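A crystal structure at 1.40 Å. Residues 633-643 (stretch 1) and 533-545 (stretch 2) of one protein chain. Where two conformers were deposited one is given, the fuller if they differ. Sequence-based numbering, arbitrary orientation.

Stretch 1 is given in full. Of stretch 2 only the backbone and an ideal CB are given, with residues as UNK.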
ATOM      1  N   GLY A 633      -1.239  28.972  11.583  1.00 18.91           N
ATOM      2  CA  GLY A 633      -2.023  29.036  10.362  1.00 19.06           C
ATOM      3  C   GLY A 633      -2.105  30.406   9.762  1.00 19.86           C
ATOM      4  O   GLY A 633      -1.739  31.387  10.411  1.00 19.44           O
ATOM      5  N   GLY A 634      -2.611  30.471   8.539  1.00 19.67           N
ATOM      6  CA  GLY A 634      -2.714  31.734   7.806  1.00 20.45           C
ATOM      7  C   GLY A 634      -3.613  31.575   6.601  1.00 20.38           C
ATOM      8  O   GLY A 634      -3.876  30.457   6.160  1.00 19.84           O
ATOM      9  N   SER A 635      -4.065  32.696   6.051  1.00 20.72           N
ATOM     10  CA  SER A 635      -4.924  32.701   4.867  1.00 20.55           C
ATOM     11  C   SER A 635      -4.441  33.740   3.872  1.00 20.39           C
ATOM     12  O   SER A 635      -4.018  34.820   4.280  1.00 20.38           O
ATOM     13  CB  SER A 635      -6.371  32.990   5.244  1.00 21.36           C
ATOM     14  OG  SER A 635      -6.960  31.876   5.902  1.00 24.12           O
ATOM     15  N   THR A 636      -4.468  33.398   2.581  1.00 19.92           N
ATOM     16  CA  THR A 636      -4.105  34.356   1.531  1.00 19.72           C
ATOM     17  C   THR A 636      -5.234  35.359   1.335  1.00 19.85           C
ATOM     18  O   THR A 636      -6.366  35.161   1.802  1.00 19.48           O
ATOM     19  CB  THR A 636      -3.815  33.697   0.143  1.00 19.45           C
ATOM     20  OG1 THR A 636      -5.028  33.176  -0.412  1.00 19.40           O
ATOM     21  CG2 THR A 636      -2.784  32.582   0.258  1.00 19.54           C
ATOM     22  N   ARG A 637      -4.921  36.443   0.638  1.00 20.47           N
ATOM     23  CA  ARG A 637      -5.962  37.313   0.123  1.00 21.18           C
ATOM     24  C   ARG A 637      -6.783  36.531  -0.907  1.00 21.83           C
ATOM     25  O   ARG A 637      -6.333  35.491  -1.406  1.00 21.54           O
ATOM     26  CB  ARG A 637      -5.342  38.559  -0.510  1.00 21.11           C
ATOM     27  CG  ARG A 637      -4.566  38.275  -1.770  1.00 21.20           C
ATOM     28  CD  ARG A 637      -3.862  39.521  -2.235  1.00 21.51           C
ATOM     29  NE  ARG A 637      -3.145  39.271  -3.475  1.00 21.52           N
ATOM     30  CZ  ARG A 637      -2.110  39.990  -3.889  1.00 22.79           C
ATOM     31  NH1 ARG A 637      -1.659  40.995  -3.151  1.00 24.56           N
ATOM     32  NH2 ARG A 637      -1.520  39.695  -5.035  1.00 23.74           N
ATOM     33  N   SER A 638      -7.987  37.003  -1.221  1.00 22.35           N
ATOM     34  CA  SER A 638      -8.770  36.350  -2.262  1.00 22.83           C
ATOM     35  C   SER A 638      -8.203  36.560  -3.674  1.00 22.94           C
ATOM     36  O   SER A 638      -7.469  37.524  -3.935  1.00 23.14           O
ATOM     37  CB  SER A 638     -10.232  36.801  -2.209  1.00 23.60           C
ATOM     38  OG  SER A 638     -10.326  38.135  -2.670  1.00 24.39           O
ATOM     39  N   PHE A 639      -8.545  35.637  -4.573  1.00 22.86           N
ATOM     40  CA  PHE A 639      -8.277  35.748  -6.008  1.00 23.04           C
ATOM     41  C   PHE A 639      -9.534  35.329  -6.756  1.00 24.05           C
ATOM     42  O   PHE A 639     -10.406  34.667  -6.174  1.00 22.92           O
ATOM     43  CB  PHE A 639      -7.060  34.901  -6.432  1.00 22.38           C
ATOM     44  CG  PHE A 639      -7.192  33.426  -6.117  1.00 21.39           C
ATOM     45  CD1 PHE A 639      -6.810  32.941  -4.878  1.00 21.36           C
ATOM     46  CD2 PHE A 639      -7.696  32.536  -7.063  1.00 21.59           C
ATOM     47  CE1 PHE A 639      -6.938  31.594  -4.569  1.00 19.60           C
ATOM     48  CE2 PHE A 639      -7.820  31.164  -6.761  1.00 20.93           C
ATOM     49  CZ  PHE A 639      -7.431  30.701  -5.528  1.00 19.75           C
ATOM     50  N   GLU A 640      -9.634  35.722  -8.024  1.00 24.72           N
ATOM     51  CA  GLU A 640     -10.813  35.426  -8.827  1.00 26.66           C
ATOM     52  C   GLU A 640     -10.522  34.349  -9.848  1.00 26.77           C
ATOM     53  O   GLU A 640      -9.507  34.399 -10.546  1.00 27.25           O
ATOM     54  CB  GLU A 640     -11.307  36.680  -9.552  1.00 26.64           C
ATOM     55  CG  GLU A 640     -12.681  36.480 -10.209  1.00 28.31           C
ATOM     56  CD  GLU A 640     -13.273  37.761 -10.774  1.00 28.97           C
ATOM     57  OE1 GLU A 640     -12.714  38.857 -10.544  1.00 31.81           O
ATOM     58  OE2 GLU A 640     -14.314  37.657 -11.457  1.00 32.74           O
ATOM     59  N   VAL A 641     -11.425  33.381  -9.948  1.00 27.58           N
ATOM     60  CA  VAL A 641     -11.393  32.469 -11.077  1.00 28.27           C
ATOM     61  C   VAL A 641     -12.406  32.980 -12.098  1.00 29.04           C
ATOM     62  O   VAL A 641     -13.595  33.143 -11.779  1.00 28.93           O
ATOM     63  CB  VAL A 641     -11.690  31.009 -10.682  1.00 28.13           C
ATOM     64  CG1 VAL A 641     -11.723  30.129 -11.923  1.00 28.71           C
ATOM     65  CG2 VAL A 641     -10.630  30.493  -9.686  1.00 28.32           C
ATOM     66  N   LEU A 642     -11.906  33.263 -13.301  1.00 30.19           N
ATOM     67  CA  LEU A 642     -12.719  33.770 -14.414  1.00 31.30           C
ATOM     68  C   LEU A 642     -13.186  32.606 -15.292  1.00 32.15           C
ATOM     69  O   LEU A 642     -12.558  31.548 -15.306  1.00 32.53           O
ATOM     70  CB  LEU A 642     -11.895  34.743 -15.269  1.00 31.41           C
ATOM     71  CG  LEU A 642     -11.128  35.879 -14.589  1.00 31.64           C
ATOM     72  CD1 LEU A 642     -10.234  36.608 -15.586  1.00 33.21           C
ATOM     73  CD2 LEU A 642     -12.083  36.846 -13.924  1.00 33.10           C
ATOM     74  N   GLY A 643     -14.285  32.783 -16.023  0.50 32.74           N
ATOM     75  CA  GLY A 643     -14.692  31.751 -16.973  0.50 33.76           C
ATOM     76  C   GLY A 643     -16.071  31.860 -17.591  0.50 34.52           C
ATOM     77  O   GLY A 643     -16.300  32.669 -18.494  0.50 34.75           O
ATOM     78  N   UNK A 533      -6.202  37.247 -10.612  1.00 23.27           N
ATOM     79  CA  UNK A 533      -7.178  36.384 -11.284  1.00 23.93           C
ATOM     80  C   UNK A 533      -6.506  35.237 -12.026  1.00 23.09           C
ATOM     81  O   UNK A 533      -5.329  35.322 -12.402  1.00 23.35           O
ATOM     82  CB  UNK A 533      -8.024  37.204 -12.260  1.00 23.93           C
ATOM     83  N   UNK A 534      -7.269  34.161 -12.231  1.00 22.68           N
ATOM     84  CA  UNK A 534      -6.801  32.974 -12.940  1.00 22.73           C
ATOM     85  C   UNK A 534      -7.922  32.437 -13.801  1.00 23.30           C
ATOM     86  O   UNK A 534      -9.085  32.775 -13.583  1.00 23.37           O
ATOM     87  CB  UNK A 534      -6.308  31.903 -11.965  1.00 22.73           C
ATOM     88  N   UNK A 535      -7.556  31.590 -14.757  1.00 24.40           N
ATOM     89  CA  UNK A 535      -8.504  30.885 -15.616  1.00 26.06           C
ATOM     90  C   UNK A 535      -8.435  29.394 -15.307  1.00 25.98           C
ATOM     91  O   UNK A 535      -7.443  28.904 -14.763  1.00 25.28           O
ATOM     92  CB  UNK A 535      -8.212  31.149 -17.094  1.00 26.06           C
ATOM     93  N   UNK A 536      -9.480  28.666 -15.682  1.00 25.92           N
ATOM     94  CA  UNK A 536      -9.461  27.218 -15.557  1.00 26.30           C
ATOM     95  C   UNK A 536      -8.243  26.670 -16.311  1.00 25.58           C
ATOM     96  O   UNK A 536      -7.943  27.101 -17.436  1.00 25.61           O
ATOM     97  CB  UNK A 536     -10.759  26.607 -16.089  1.00 26.30           C
ATOM     98  N   UNK A 537      -7.519  25.755 -15.667  1.00 24.31           N
ATOM     99  CA  UNK A 537      -6.328  25.178 -16.255  1.00 24.20           C
ATOM    100  C   UNK A 537      -5.065  25.818 -15.710  1.00 23.84           C
ATOM    101  O   UNK A 537      -3.984  25.266 -15.862  1.00 24.60           O
ATOM    102  CB  UNK A 537      -6.371  25.318 -17.778  1.00 24.20           C
ATOM    103  N   UNK A 538      -5.203  26.987 -15.082  1.00 22.40           N
ATOM    104  CA  UNK A 538      -4.055  27.650 -14.474  1.00 21.89           C
ATOM    105  C   UNK A 538      -3.706  27.025 -13.137  1.00 21.07           C
ATOM    106  O   UNK A 538      -4.588  26.527 -12.416  1.00 20.69           O
ATOM    107  CB  UNK A 538      -4.331  29.144 -14.297  1.00 21.89           C
ATOM    108  N   UNK A 539      -2.425  27.114 -12.775  1.00 20.09           N
ATOM    109  CA  UNK A 539      -1.978  26.701 -11.449  1.00 19.59           C
ATOM    110  C   UNK A 539      -1.756  27.913 -10.538  1.00 19.03           C
ATOM    111  O   UNK A 539      -0.997  28.821 -10.886  1.00 20.12           O
ATOM    112  CB  UNK A 539      -0.692  25.879 -11.557  1.00 19.59           C
ATOM    113  N   UNK A 540      -2.434  27.917  -9.390  1.00 17.61           N
ATOM    114  CA  UNK A 540      -2.260  28.936  -8.338  1.00 17.44           C
ATOM    115  C   UNK A 540      -1.156  28.446  -7.385  1.00 16.63           C
ATOM    116  O   UNK A 540      -1.235  27.315  -6.893  1.00 17.15           O
ATOM    117  CB  UNK A 540      -3.567  29.188  -7.584  1.00 17.44           C
ATOM    118  N   UNK A 541      -0.132  29.271  -7.147  1.00 16.11           N
ATOM    119  CA  UNK A 541       0.913  28.921  -6.169  0.50 16.19           C
ATOM    120  C   UNK A 541       1.049  30.031  -5.135  1.00 15.59           C
ATOM    121  O   UNK A 541       1.202  31.222  -5.463  1.00 16.62           O
ATOM    122  CB  UNK A 541       2.254  28.678  -6.865  0.50 16.19           C
ATOM    123  N   UNK A 542       0.948  29.620  -3.877  1.00 14.47           N
ATOM    124  CA  UNK A 542       1.099  30.524  -2.748  1.00 14.46           C
ATOM    125  C   UNK A 542       2.057  29.914  -1.725  1.00 13.72           C
ATOM    126  O   UNK A 542       2.442  28.742  -1.844  1.00 15.05           O
ATOM    127  CB  UNK A 542      -0.258  30.824  -2.109  1.00 14.46           C
ATOM    128  N   UNK A 543       2.436  30.692  -0.706  1.00 14.47           N
ATOM    129  CA  UNK A 543       3.408  30.172   0.260  1.00 14.45           C
ATOM    130  C   UNK A 543       3.275  30.891   1.579  1.00 14.96           C
ATOM    131  O   UNK A 543       2.971  32.095   1.587  1.00 15.14           O
ATOM    132  CB  UNK A 543       4.836  30.310  -0.271  1.00 14.45           C
ATOM    133  N   UNK A 544       3.558  30.165   2.662  1.00 14.43           N
ATOM    134  CA  UNK A 544       3.389  30.654   4.050  1.00 14.96           C
ATOM    135  C   UNK A 544       4.610  30.315   4.899  1.00 15.31           C
ATOM    136  O   UNK A 544       5.259  29.295   4.672  1.00 15.92           O
ATOM    137  CB  UNK A 544       2.134  30.052   4.685  1.00 14.96           C
ATOM    138  N   UNK A 545       4.909  31.160   5.894  1.00 14.99           N
ATOM    139  CA  UNK A 545       5.871  30.823   6.962  1.00 15.51           C
ATOM    140  C   UNK A 545       5.240  29.678   7.750  1.00 15.29           C
ATOM    141  O   UNK A 545       4.080  29.777   8.145  1.00 15.51           O
ATOM    142  CB  UNK A 545       6.184  32.021   7.860  1.00 15.51           C
TER

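Positions 533 to 535 run beside Glu 640 to Leu 642 as a parallel strand.

Position 533 pairs with Glu 640. Its CB lies on the sheet face that also carries the side chains of Glu 640 and Leu 642. The ideal CB is 3.6 Å from Glu 640 O and 4.0 Å from Leu 642 CD1. A small or polar residue suits. The residue is Ser 533. Its OG lies 3.8 Å from Leu 642 CD1.

Position 534 pairs with Val 641, on the other face. Its N donates to Glu 640 O at 2.8 Å, and Leu 642 N donates to 534 O at 2.9 Å. The CB is 5.1 Å from both Val 641 CG2 and Phe 639 CD2, so there is room for a large apolar or aromatic group reaching the Phe 639 ring. The residue is Tyr 534. Its ring edge is turned toward the Phe 639 face in an offset edge-to-face pair, with centroids 5.4 Å apart and planes at 80°.

Position 535 returns to the face of Leu 642. Its CB is 4.7 Å from Leu 642 O. A long side chain could fold over that leucine; aliphatic, lysine or arginine would all do. The residue is Arg 535. Its guanidinium lays one face over Leu 642 CD1, and NH1 is 4.1 Å from Leu 642 CB.

Position 536 points its CB sideways; the ideal CB is 5.3 Å from Leu 642 O. Many residues fit. It is Ile 536. One water accepts from Ile 536 N at 2.9 Å and donates to Leu 642 O at 2.5 Å.

Position 537 has phi/psi of 100/-17, where a CB would jam against the preceding carbonyl O. Glycine is expected, and Gly 537 is found, in a type II turn.

Position 538 is out of reach of stretch 1. Its ideal CB is 4.1 Å from the backbone N of position 535, a donor, so a short acceptor such as Asp, Asn or Ser suits. The residue is Asp 538. Its N donates to Arg 535 O at 3.0 Å and closes the turn; its OD1 also accepts from Arg 535 N at 2.9 Å.

Positions 539, 541, 543 and 545 make no contact with stretch 1, which leaves them undecided. They are Lys 539, Thr 541, Ala 543 and Val 545.

Position 540 points toward stretch 1, with its CB 4.6 Å from Phe 639 CZ. A medium aliphatic suits. Val 540 places CG1 over one face of that ring, and its CG2 is 3.9 Å from Phe 639 CE2.

Position 542 also points toward stretch 1, with its ideal CB 3.9 Å from Thr 636 CG2. A compact apolar residue fits. Val 542 brings CG1 to 3.8 Å from Thr 636 CG2.

Position 544 points toward Gly 634, where no side chain intervenes and the gap is wide. A large apolar residue would fill it. Phe 544 does so: its CE1 is 3.5 Å from Gly 634 O, and its CZ is 3.6 Å from Thr 636 CG2.

Stretch 2 533-545: SYRIGDKVTVAFV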
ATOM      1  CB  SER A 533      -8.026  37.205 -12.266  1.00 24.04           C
ATOM      2  OG  SER A 533      -7.267  37.555 -13.427  1.00 26.22           O
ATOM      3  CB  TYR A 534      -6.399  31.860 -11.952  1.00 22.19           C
ATOM      4  CG  TYR A 534      -5.252  32.201 -11.024  1.00 20.58           C
ATOM      5  CD1 TYR A 534      -5.466  32.902  -9.841  1.00 20.76           C
ATOM      6  CD2 TYR A 534      -3.966  31.798 -11.321  1.00 19.81           C
ATOM      7  CE1 TYR A 534      -4.405  33.206  -8.979  1.00 20.20           C
ATOM      8  CE2 TYR A 534      -2.901  32.096 -10.465  1.00 20.28           C
ATOM      9  CZ  TYR A 534      -3.132  32.792  -9.310  1.00 19.80           C
ATOM     10  OH  TYR A 534      -2.103  33.095  -8.463  1.00 20.60           O
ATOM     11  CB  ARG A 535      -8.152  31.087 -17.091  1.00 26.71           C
ATOM     12  CG  ARG A 535      -8.029  32.547 -17.500  1.00 29.41           C
ATOM     13  CD  ARG A 535      -8.246  32.722 -18.986  1.00 38.92           C
ATOM     14  NE  ARG A 535      -8.536  34.122 -19.311  1.00 33.40           N
ATOM     15  CZ  ARG A 535      -9.760  34.652 -19.346  1.00 46.72           C
ATOM     16  NH1 ARG A 535     -10.832  33.901 -19.090  1.00 37.33           N
ATOM     17  NH2 ARG A 535      -9.915  35.938 -19.649  1.00 38.63           N
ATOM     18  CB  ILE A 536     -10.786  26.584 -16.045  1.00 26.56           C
ATOM     19  CG1 ILE A 536     -11.896  26.874 -15.027  1.00 27.38           C
ATOM     20  CG2 ILE A 536     -10.617  25.084 -16.222  1.00 26.83           C
ATOM     21  CD1 ILE A 536     -13.309  26.427 -15.464  1.00 27.94           C
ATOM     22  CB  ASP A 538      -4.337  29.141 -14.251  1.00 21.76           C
ATOM     23  CG  ASP A 538      -4.365  29.957 -15.551  1.00 24.62           C
ATOM     24  OD1 ASP A 538      -4.801  31.127 -15.482  1.00 26.10           O
ATOM     25  OD2 ASP A 538      -3.949  29.461 -16.627  1.00 25.17           O
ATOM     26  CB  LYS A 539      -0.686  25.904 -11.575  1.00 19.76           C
ATOM     27  CG  LYS A 539      -0.210  25.219 -10.299  1.00 19.99           C
ATOM     28  CD  LYS A 539       1.157  24.582 -10.599  1.00 24.04           C
ATOM     29  CE  LYS A 539       1.435  23.393  -9.684  1.00 28.11           C
ATOM     30  NZ  LYS A 539       2.870  22.974  -9.781  1.00 30.80           N
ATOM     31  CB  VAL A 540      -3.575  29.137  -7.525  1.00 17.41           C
ATOM     32  CG1 VAL A 540      -3.413  30.211  -6.422  1.00 16.79           C
ATOM     33  CG2 VAL A 540      -4.729  29.495  -8.450  1.00 18.75           C
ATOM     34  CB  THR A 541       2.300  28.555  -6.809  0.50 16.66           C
ATOM     35  OG1 THR A 541       3.219  28.073  -5.803  0.50 17.38           O
ATOM     36  CG2 THR A 541       2.916  29.734  -7.483  0.50 17.27           C
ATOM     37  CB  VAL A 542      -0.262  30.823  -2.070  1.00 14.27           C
ATOM     38  CG1 VAL A 542      -1.261  31.441  -3.074  1.00 16.58           C
ATOM     39  CG2 VAL A 542      -0.841  29.560  -1.395  1.00 15.50           C
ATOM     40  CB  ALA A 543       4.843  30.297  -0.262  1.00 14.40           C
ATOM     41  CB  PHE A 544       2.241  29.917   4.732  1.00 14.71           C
ATOM     42  CG  PHE A 544       0.895  30.121   4.100  1.00 14.78           C
ATOM     43  CD1 PHE A 544      -0.009  31.052   4.613  1.00 17.00           C
ATOM     44  CD2 PHE A 544       0.528  29.364   2.985  1.00 17.76           C
ATOM     45  CE1 PHE A 544      -1.254  31.199   4.039  1.00 17.15           C
ATOM     46  CE2 PHE A 544      -0.713  29.533   2.393  1.00 16.80           C
ATOM     47  CZ  PHE A 544      -1.617  30.447   2.936  1.00 17.08           C
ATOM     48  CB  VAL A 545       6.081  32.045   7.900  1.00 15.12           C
ATOM     49  CG1 VAL A 545       6.969  31.693   9.061  1.00 17.57           C
ATOM     50  CG2 VAL A 545       6.651  33.226   7.122  1.00 16.12           C
TER
HETATM   51  O   HOH W   1     -11.511  30.123 -17.064  1.00 40.86           O
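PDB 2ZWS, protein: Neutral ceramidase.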